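Local coordinates for protein toxin Tse2 (Pseudomonas aeruginosa, PDB 5AKO) that acts as a toxin delivered by the H1 type VI secretion system into the cytoplasm of recipient cells, where it is likely an NAD-dependent cytotoxin, at residues V165-A168 and I169-Q172. Numbering follows the deposited sequence.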
# COMPACT_ATOMS: atom_id res chain seq x y z
N VAL C 165 -27.30 19.58 0.50
CA VAL C 165 -28.51 18.75 0.40
C VAL C 165 -29.71 19.61 0.02
O VAL C 165 -30.47 19.27 -0.89
CB VAL C 165 -28.83 18.06 1.73
CG1 VAL C 165 -30.19 17.41 1.69
CG2 VAL C 165 -27.75 17.04 2.08
N ARG C 166 -29.87 20.74 0.69
CA ARG C 166 -31.00 21.63 0.47
C ARG C 166 -30.96 22.20 -0.94
O ARG C 166 -31.99 22.29 -1.58
CB ARG C 166 -30.98 22.80 1.46
CG ARG C 166 -31.15 22.43 2.93
CD ARG C 166 -31.15 23.72 3.75
NE ARG C 166 -30.95 23.49 5.16
CZ ARG C 166 -31.91 23.30 6.06
NH1 ARG C 166 -33.19 23.28 5.73
NH2 ARG C 166 -31.59 23.10 7.34
N ASN C 167 -29.77 22.58 -1.42
CA ASN C 167 -29.64 23.10 -2.80
C ASN C 167 -30.08 22.06 -3.79
O ASN C 167 -30.71 22.38 -4.83
CB ASN C 167 -28.21 23.54 -3.11
CG ASN C 167 -27.75 24.71 -2.27
OD1 ASN C 167 -28.51 25.26 -1.48
ND2 ASN C 167 -26.47 25.05 -2.39
N ALA C 168 -29.76 20.81 -3.48
CA ALA C 168 -30.05 19.71 -4.41
C ALA C 168 -31.54 19.46 -4.55
O ALA C 168 -32.04 19.17 -5.63
CB ALA C 168 -29.33 18.43 -3.97
N ILE C 169 -32.24 19.57 -3.43
CA ILE C 169 -33.69 19.43 -3.40
C ILE C 169 -34.40 20.59 -4.16
O ILE C 169 -35.16 20.35 -5.09
CB ILE C 169 -34.16 19.35 -1.95
CG1 ILE C 169 -33.58 18.07 -1.31
CG2 ILE C 169 -35.69 19.35 -1.87
CD1 ILE C 169 -33.63 18.07 0.21
N ARG C 170 -34.09 21.84 -3.81
CA ARG C 170 -34.51 22.99 -4.64
C ARG C 170 -34.29 22.72 -6.13
O ARG C 170 -35.21 22.86 -6.93
CB ARG C 170 -33.76 24.27 -4.26
CG ARG C 170 -34.23 24.87 -2.95
CD ARG C 170 -33.27 25.91 -2.38
NE ARG C 170 -33.51 26.08 -0.94
CZ ARG C 170 -32.57 26.17 0.00
NH1 ARG C 170 -31.27 26.10 -0.30
NH2 ARG C 170 -32.94 26.31 1.27
N ARG C 171 -33.09 22.30 -6.49
CA ARG C 171 -32.74 22.06 -7.89
C ARG C 171 -33.51 20.90 -8.49
O ARG C 171 -33.81 20.93 -9.68
CB ARG C 171 -31.25 21.82 -8.02
CG ARG C 171 -30.78 21.52 -9.41
CD ARG C 171 -30.81 22.73 -10.31
NE ARG C 171 -30.62 22.22 -11.65
CZ ARG C 171 -31.16 22.74 -12.75
NH1 ARG C 171 -31.88 23.87 -12.74
NH2 ARG C 171 -30.97 22.11 -13.89
N GLN C 172 -33.89 19.90 -7.69
CA GLN C 172 -34.79 18.84 -8.22
C GLN C 172 -36.15 19.41 -8.69
O GLN C 172 -36.67 18.96 -9.72
CB GLN C 172 -35.00 17.71 -7.20
CG GLN C 172 -33.90 16.66 -7.19
CD GLN C 172 -34.20 15.52 -6.22
OE1 GLN C 172 -35.32 15.00 -6.20
NE2 GLN C 172 -33.21 15.13 -5.40
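The side chains of R166 and N167 meet that of R170 one turn further on, in a local i to i+3 and i to i+4 contact within helix 154-176, the long C-terminal helix of the chain. R170 lies back along the helix surface toward its N-terminal end. Its CG is anti to its own carbonyl carbon (chi1 -74°), and the chain runs extended from there, carrying the guanidinium over the preceding turn. One face of that group rests on R166, with CB of R166 3.8 Å from NH1 of R170. At the guanidinium edge, in its plane, OD1 of N167 lies 3.1 Å from NH1 of R170. The amide and guanidinium planes are turned 45° against each other. The two arginine heads stay apart: NE of R166 and NH2 of R170 are separated by 5.2 Å. The aliphatic shaft of R170 also packs beside the carbonyl of R166, which accepts the backbone bond from R170 N.

On the buried side, V165 and I169 lie side by side and point the same way, with CG1 of V165 3.8 Å from CD1 of I169. V165 and A168 also touch F116 of strand 114-118.

Four consecutive i+4 to i backbone bonds run through two turns, from I169 N to V165 O through Q172 N to A168 O, the last at 2.9 Å. Several polar ends bind the chain beyond the helix. ND2 of N167 donates to D123 O, NE of R171 to D120 O, and NE2 of Q172 to V117 O. The arrangement is that of an amphipathic alpha-helix, with V165 and A168 of its apolar side against strand 114-118, R166 and R170 along a more exposed side, and N167, R171 and Q172 bonded outside it, here in the ADP-ribosyltransferase-like toxin domain.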